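Putative glutaryl-CoA dehydrogenase (Thermus thermophilus, PDB 2EBA) is a putative acyl-CoA dehydrogenase-family flavoprotein that binds flavin-adenine dinucleotide and assembles as a tetramer of largely helical subunits. Local coordinates at residues S71-Y75 with A305-D309; I248-M253 with A321-V326. All coordinates share one frame; numbering follows the deposited sequence.

Contact 1: S71-Y75 with A305-D309; sequences SSAAY and ARLKD
Asp-309 lays its carboxylate against the first turn of helix 72-85, covering the backbone N and the side chain of Ser-72. OD2 accepts from Ser-72 N at 3.1 Å through its syn lone pair, in a nearly straight bond (164°), while OD1 takes the hydroxyl of Ser-72, OG to OD1 2.9 Å, from well above the carboxylate plane. With OG beside its own backbone N (chi1 -73°), Ser-72 offers both donors to one carboxylate. An aspartate suits this place: its negative charge faces the start of a helix, where backbone N-H groups lack acceptors from a preceding turn and the helix dipole would probably stabilise an anion. Ser-71 is the N-cap proper, its OG accepting from Ala-74 N at 3.0 Å, and it also bonds to Glu-15. The C-terminal turn of helix 281-309 thus meets the N-terminus of helix 72-85, joining the C-terminal and N-terminal helical regions of the acyl-CoA dehydrogenase fold. Small residues permit the close approach: Ala-305 CB rests 3.7 Å from Ala-73 CA. Extended beyond CG, Lys-308 runs its methylenes past the Ser-72 hydroxyl, with CD 3.2 Å from OG, and carries NZ to the edge of the Tyr-75 ring, where it is hydrogen-bonded to Gln-243. Arg-306, bent at chi2 (-54°), brings NH1 obliquely to the Ala-73 methyl and into a salt bridge with Glu-15, while NH2 donates to the Leu-10 carbonyl.

Contact 2: I248-M253 with A321-V326; sequences IAWGAM and AKRQNV
Ala-249 presses its methyl onto the turn that begins at Ala-321, meeting the Ala-321 carbonyl O and CB, each 3.9 Å from its own CB. One helical turn on, Ala-252 repeats the fit: its CB lies 3.8 Å from Asn-325 O and 4.2 Å from Val-326 CG2. These methyls are the low bumps of helix 235-269, small enough to fit against the backbone of helix 315-340. The short segments run nearly parallel, 13° apart, with axes 8.4 Å from each other, and the CA atoms of Ala-249 and Lys-322 are only 4.6 Å apart. Larger residues flank the alanines. On one flank the branched Ile-248 and Val-326 pack CG2 to CG2 at 3.8 Å, filling the groove beside the alanine pair; Val-326 turns CG2 beside its own backbone N, leaving CG1 anti to that N (chi1 179°). Lys-322 CG lies alongside Ile-248 CG2, and its buried NZ is taken by the carbonyls of Val-361, Tyr-364 and Gly-366. On the other flank the Asn-325 side chain lies against the Ala-249 carbonyl, its CB 3.9 Å from the Ala-252 methyl, and the Met-253 side chain, bent at chi2 and chi3, crosses it at about a right angle. Helix 281-309 closes that flank with His-294 on Met-253 and Leu-300 on Asn-325, while the outer face of helix 315-340 meets a second subunit, where Arg-323 pairs with Glu-289 of that subunit.

Helix 235-269, helix 281-309 and helix 315-340 follow one another in the chain, and contact 2 joins the first to the third deep inside the subunit, whereas contact 1 carries the end of the second to helix 72-85 of the N-terminal region, where burial is only partial. Chemistry follows place. Contact 2 relies on alanine methyls and branched aliphatic chains between parallel helices; contact 1 relies on a carboxylate at a helix start, bordered by long charged side chains that reach other partners. The two touch: Ala-305 CB, in contact 1, packs 3.9 Å from CZ2 of Trp-250, which lies on segment 248-253 but points away from helix 315-340. Phe-246 packs against both Ser-72 and Trp-250.

Contact 1: S71-Y75 with A305-D309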
ATOM      1  N   SER A  71       9.917 -25.072  26.615  1.00 14.97           N
ATOM      2  CA  SER A  71       9.963 -25.019  25.153  1.00 15.08           C
ATOM      3  C   SER A  71      10.179 -23.652  24.549  1.00 14.31           C
ATOM      4  O   SER A  71      10.098 -22.631  25.223  1.00 13.85           O
ATOM      5  CB  SER A  71       8.678 -25.592  24.565  1.00 16.06           C
ATOM      6  OG  SER A  71       7.605 -24.679  24.728  1.00 15.35           O
ATOM      7  N   SER A  72      10.448 -23.651  23.250  1.00 14.51           N
ATOM      8  CA  SER A  72      10.649 -22.418  22.513  1.00 15.09           C
ATOM      9  C   SER A  72       9.314 -21.702  22.451  1.00 15.62           C
ATOM     10  O   SER A  72       9.256 -20.483  22.566  1.00 14.76           O
ATOM     11  CB  SER A  72      11.161 -22.708  21.103  1.00 14.94           C
ATOM     12  OG  SER A  72      12.515 -23.126  21.148  1.00 16.87           O
ATOM     13  N   ALA A  73       8.239 -22.467  22.282  1.00 15.67           N
ATOM     14  CA  ALA A  73       6.909 -21.883  22.228  1.00 14.95           C
ATOM     15  C   ALA A  73       6.692 -21.093  23.527  1.00 15.53           C
ATOM     16  O   ALA A  73       6.197 -19.964  23.511  1.00 14.80           O
ATOM     17  CB  ALA A  73       5.864 -22.981  22.083  1.00 11.38           C
ATOM     18  N   ALA A  74       7.090 -21.687  24.648  1.00 15.61           N
ATOM     19  CA  ALA A  74       6.940 -21.050  25.954  1.00 15.57           C
ATOM     20  C   ALA A  74       7.740 -19.755  26.025  1.00 15.77           C
ATOM     21  O   ALA A  74       7.282 -18.777  26.608  1.00 15.30           O
ATOM     22  CB  ALA A  74       7.384 -22.014  27.076  1.00 15.38           C
ATOM     23  N   TYR A  75       8.936 -19.754  25.444  1.00 15.57           N
ATOM     24  CA  TYR A  75       9.775 -18.559  25.427  1.00 14.80           C
ATOM     25  C   TYR A  75       9.036 -17.530  24.585  1.00 15.34           C
ATOM     26  O   TYR A  75       8.878 -16.381  24.986  1.00 15.23           O
ATOM     27  CB  TYR A  75      11.151 -18.888  24.822  1.00 14.40           C
ATOM     28  CG  TYR A  75      12.059 -17.694  24.525  1.00 13.41           C
ATOM     29  CD1 TYR A  75      12.188 -16.636  25.428  1.00 12.60           C
ATOM     30  CD2 TYR A  75      12.815 -17.649  23.352  1.00 12.21           C
ATOM     31  CE1 TYR A  75      13.047 -15.569  25.164  1.00 11.14           C
ATOM     32  CE2 TYR A  75      13.671 -16.596  23.079  1.00 11.40           C
ATOM     33  CZ  TYR A  75      13.783 -15.556  23.986  1.00 13.14           C
ATOM     34  OH  TYR A  75      14.615 -14.495  23.701  1.00 12.74           O
ATOM     35  N   ALA A 305       8.374 -22.037  16.239  1.00 14.07           N
ATOM     36  CA  ALA A 305       8.673 -22.549  17.572  1.00 14.99           C
ATOM     37  C   ALA A 305       8.858 -24.053  17.523  1.00 14.94           C
ATOM     38  O   ALA A 305       9.761 -24.588  18.156  1.00 14.62           O
ATOM     39  CB  ALA A 305       7.553 -22.193  18.556  1.00 11.48           C
ATOM     40  N   ARG A 306       8.005 -24.736  16.771  1.00 15.59           N
ATOM     41  CA  ARG A 306       8.120 -26.183  16.661  1.00 17.01           C
ATOM     42  C   ARG A 306       9.370 -26.550  15.875  1.00 16.09           C
ATOM     43  O   ARG A 306      10.140 -27.401  16.306  1.00 15.16           O
ATOM     44  CB  ARG A 306       6.869 -26.781  16.006  1.00 16.98           C
ATOM     45  CG  ARG A 306       5.576 -26.531  16.793  1.00 16.44           C
ATOM     46  CD  ARG A 306       5.659 -26.993  18.255  1.00 16.31           C
ATOM     47  NE  ARG A 306       4.385 -26.832  18.960  1.00 18.52           N
ATOM     48  CZ  ARG A 306       4.258 -26.674  20.278  1.00 19.54           C
ATOM     49  NH1 ARG A 306       5.330 -26.655  21.057  1.00 21.47           N
ATOM     50  NH2 ARG A 306       3.059 -26.522  20.821  1.00 21.33           N
ATOM     51  N   LEU A 307       9.582 -25.905  14.733  1.00 15.93           N
ATOM     52  CA  LEU A 307      10.774 -26.183  13.941  1.00 15.89           C
ATOM     53  C   LEU A 307      12.021 -25.981  14.807  1.00 15.51           C
ATOM     54  O   LEU A 307      12.982 -26.744  14.728  1.00 13.07           O
ATOM     55  CB  LEU A 307      10.841 -25.254  12.722  1.00 14.36           C
ATOM     56  CG  LEU A 307       9.936 -25.541  11.526  1.00 15.35           C
ATOM     57  CD1 LEU A 307      10.012 -24.380  10.539  1.00 16.42           C
ATOM     58  CD2 LEU A 307      10.361 -26.839  10.866  1.00 13.43           C
ATOM     59  N   LYS A 308      11.989 -24.952  15.646  1.00 15.93           N
ATOM     60  CA  LYS A 308      13.122 -24.634  16.490  1.00 17.25           C
ATOM     61  C   LYS A 308      13.490 -25.757  17.455  1.00 18.02           C
ATOM     62  O   LYS A 308      14.657 -26.126  17.566  1.00 17.59           O
ATOM     63  CB  LYS A 308      12.851 -23.350  17.259  1.00 16.74           C
ATOM     64  CG  LYS A 308      14.087 -22.812  17.920  1.00 17.31           C
ATOM     65  CD  LYS A 308      13.818 -21.565  18.730  1.00 19.03           C
ATOM     66  CE  LYS A 308      15.077 -21.152  19.474  1.00 20.06           C
ATOM     67  NZ  LYS A 308      14.839 -20.033  20.413  1.00 22.64           N
ATOM     68  N   ASP A 309      12.500 -26.309  18.143  1.00 18.52           N
ATOM     69  CA  ASP A 309      12.770 -27.379  19.077  1.00 20.31           C
ATOM     70  C   ASP A 309      13.151 -28.685  18.406  1.00 21.04           C
ATOM     71  O   ASP A 309      13.808 -29.518  19.024  1.00 20.70           O
ATOM     72  CB  ASP A 309      11.581 -27.606  20.002  1.00 21.17           C
ATOM     73  CG  ASP A 309      11.428 -26.497  21.020  1.00 22.70           C
ATOM     74  OD1 ASP A 309      12.471 -25.993  21.470  1.00 20.41           O
ATOM     75  OD2 ASP A 309      10.284 -26.128  21.375  1.00 24.91           O
TER

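Contact 2: I248-M253 with A321-V326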
ATOM      1  N   ILE A 248      11.138 -12.078  19.300  1.00 10.29           N
ATOM      2  CA  ILE A 248      10.566 -10.828  18.840  1.00 10.04           C
ATOM      3  C   ILE A 248       9.385 -11.074  17.899  1.00  9.21           C
ATOM      4  O   ILE A 248       8.409 -10.335  17.916  1.00  6.88           O
ATOM      5  CB  ILE A 248      11.624  -9.974  18.131  1.00 11.28           C
ATOM      6  CG1 ILE A 248      12.653  -9.492  19.162  1.00 10.83           C
ATOM      7  CG2 ILE A 248      10.949  -8.811  17.385  1.00 11.36           C
ATOM      8  CD1 ILE A 248      13.832  -8.811  18.565  1.00 10.79           C
ATOM      9  N   ALA A 249       9.468 -12.113  17.077  1.00  9.53           N
ATOM     10  CA  ALA A 249       8.368 -12.412  16.171  1.00 11.08           C
ATOM     11  C   ALA A 249       7.137 -12.711  17.019  1.00 11.14           C
ATOM     12  O   ALA A 249       5.997 -12.457  16.615  1.00 12.34           O
ATOM     13  CB  ALA A 249       8.707 -13.591  15.299  1.00  9.94           C
ATOM     14  N   TRP A 250       7.374 -13.239  18.211  1.00 10.03           N
ATOM     15  CA  TRP A 250       6.289 -13.545  19.116  1.00  9.49           C
ATOM     16  C   TRP A 250       5.782 -12.305  19.817  1.00  8.90           C
ATOM     17  O   TRP A 250       4.592 -12.026  19.778  1.00  9.92           O
ATOM     18  CB  TRP A 250       6.720 -14.551  20.160  1.00  9.14           C
ATOM     19  CG  TRP A 250       6.655 -15.946  19.692  1.00  9.63           C
ATOM     20  CD1 TRP A 250       7.641 -16.650  19.084  1.00  8.39           C
ATOM     21  CD2 TRP A 250       5.557 -16.843  19.856  1.00  9.95           C
ATOM     22  NE1 TRP A 250       7.235 -17.941  18.870  1.00  9.76           N
ATOM     23  CE2 TRP A 250       5.958 -18.088  19.337  1.00 10.86           C
ATOM     24  CE3 TRP A 250       4.271 -16.713  20.398  1.00 10.73           C
ATOM     25  CZ2 TRP A 250       5.122 -19.210  19.347  1.00 12.70           C
ATOM     26  CZ3 TRP A 250       3.442 -17.815  20.410  1.00 13.01           C
ATOM     27  CH2 TRP A 250       3.870 -19.057  19.888  1.00 12.48           C
ATOM     28  N   GLY A 251       6.676 -11.574  20.470  1.00  8.02           N
ATOM     29  CA  GLY A 251       6.285 -10.365  21.177  1.00  8.90           C
ATOM     30  C   GLY A 251       5.520  -9.372  20.308  1.00  9.97           C
ATOM     31  O   GLY A 251       4.588  -8.718  20.783  1.00  8.25           O
ATOM     32  N   ALA A 252       5.913  -9.259  19.037  1.00 10.72           N
ATOM     33  CA  ALA A 252       5.268  -8.351  18.086  1.00 11.71           C
ATOM     34  C   ALA A 252       3.774  -8.600  18.059  1.00 11.31           C
ATOM     35  O   ALA A 252       2.969  -7.667  17.975  1.00 10.73           O
ATOM     36  CB  ALA A 252       5.851  -8.552  16.686  1.00 10.76           C
ATOM     37  N   MET A 253       3.402  -9.873  18.134  1.00 10.64           N
ATOM     38  CA  MET A 253       2.000 -10.268  18.110  1.00  9.67           C
ATOM     39  C   MET A 253       1.285  -9.854  19.390  1.00  8.99           C
ATOM     40  O   MET A 253       0.072  -9.644  19.391  1.00  9.80           O
ATOM     41  CB  MET A 253       1.872 -11.779  17.900  1.00  7.66           C
ATOM     42  CG  MET A 253       2.099 -12.227  16.466  1.00  6.51           C
ATOM     43  SD  MET A 253       1.713 -10.939  15.264  1.00  1.54           S
ATOM     44  CE  MET A 253      -0.077 -10.943  15.327  1.00  1.54           C
ATOM     45  N   ALA A 321       9.663 -14.301   9.628  1.00 10.21           N
ATOM     46  CA  ALA A 321       8.760 -14.044  10.746  1.00 10.76           C
ATOM     47  C   ALA A 321       8.995 -12.703  11.456  1.00 10.06           C
ATOM     48  O   ALA A 321       8.045 -12.026  11.826  1.00 11.14           O
ATOM     49  CB  ALA A 321       8.846 -15.185  11.754  1.00  9.04           C
ATOM     50  N   LYS A 322      10.247 -12.326  11.659  1.00 10.98           N
ATOM     51  CA  LYS A 322      10.542 -11.059  12.319  1.00 11.99           C
ATOM     52  C   LYS A 322      10.079  -9.903  11.430  1.00 12.02           C
ATOM     53  O   LYS A 322       9.375  -8.996  11.872  1.00 11.98           O
ATOM     54  CB  LYS A 322      12.045 -10.959  12.599  1.00 11.70           C
ATOM     55  CG  LYS A 322      12.432  -9.874  13.574  1.00 11.89           C
ATOM     56  CD  LYS A 322      12.623  -8.534  12.895  1.00 11.83           C
ATOM     57  CE  LYS A 322      13.201  -7.528  13.880  1.00 10.86           C
ATOM     58  NZ  LYS A 322      13.525  -6.222  13.234  1.00  8.75           N
ATOM     59  N   ARG A 323      10.473  -9.969  10.165  1.00 13.28           N
ATOM     60  CA  ARG A 323      10.136  -8.954   9.172  1.00 13.70           C
ATOM     61  C   ARG A 323       8.640  -8.757   9.064  1.00 12.28           C
ATOM     62  O   ARG A 323       8.145  -7.642   9.224  1.00 11.04           O
ATOM     63  CB  ARG A 323      10.689  -9.376   7.812  1.00 16.10           C
ATOM     64  CG  ARG A 323      10.474  -8.385   6.680  1.00 16.27           C
ATOM     65  CD  ARG A 323       9.949  -9.125   5.468  1.00 17.97           C
ATOM     66  NE  ARG A 323      10.187  -8.423   4.220  1.00 19.12           N
ATOM     67  CZ  ARG A 323       9.461  -8.604   3.127  1.00 18.90           C
ATOM     68  NH1 ARG A 323       8.445  -9.457   3.132  1.00 18.61           N
ATOM     69  NH2 ARG A 323       9.766  -7.942   2.024  1.00 21.17           N
ATOM     70  N   GLN A 324       7.917  -9.844   8.804  1.00 11.52           N
ATOM     71  CA  GLN A 324       6.462  -9.773   8.664  1.00 12.55           C
ATOM     72  C   GLN A 324       5.717  -9.322   9.920  1.00 11.93           C
ATOM     73  O   GLN A 324       4.915  -8.392   9.876  1.00 13.10           O
ATOM     74  CB  GLN A 324       5.885 -11.122   8.228  1.00 12.19           C
ATOM     75  CG  GLN A 324       6.302 -11.588   6.852  1.00 13.88           C
ATOM     76  CD  GLN A 324       6.027 -10.568   5.770  1.00 12.33           C
ATOM     77  OE1 GLN A 324       6.909  -9.800   5.399  1.00 14.26           O
ATOM     78  NE2 GLN A 324       4.798 -10.548   5.266  1.00  9.00           N
ATOM     79  N   ASN A 325       5.980  -9.977  11.044  1.00 11.17           N
ATOM     80  CA  ASN A 325       5.280  -9.642  12.273  1.00 10.16           C
ATOM     81  C   ASN A 325       5.515  -8.236  12.810  1.00 10.02           C
ATOM     82  O   ASN A 325       4.578  -7.569  13.242  1.00  7.88           O
ATOM     83  CB  ASN A 325       5.598 -10.677  13.366  1.00  8.37           C
ATOM     84  CG  ASN A 325       5.054 -12.059  13.035  1.00  9.74           C
ATOM     85  OD1 ASN A 325       5.143 -12.987  13.844  1.00  8.41           O
ATOM     86  ND2 ASN A 325       4.486 -12.201  11.844  1.00  4.62           N
ATOM     87  N   VAL A 326       6.757  -7.778  12.804  1.00 10.80           N
ATOM     88  CA  VAL A 326       7.032  -6.440  13.317  1.00 11.50           C
ATOM     89  C   VAL A 326       6.403  -5.378  12.413  1.00 12.31           C
ATOM     90  O   VAL A 326       5.799  -4.423  12.903  1.00  9.98           O
ATOM     91  CB  VAL A 326       8.571  -6.215  13.483  1.00 11.86           C
ATOM     92  CG1 VAL A 326       8.859  -4.801  13.996  1.00  8.34           C
ATOM     93  CG2 VAL A 326       9.136  -7.259  14.462  1.00  9.99           C
TER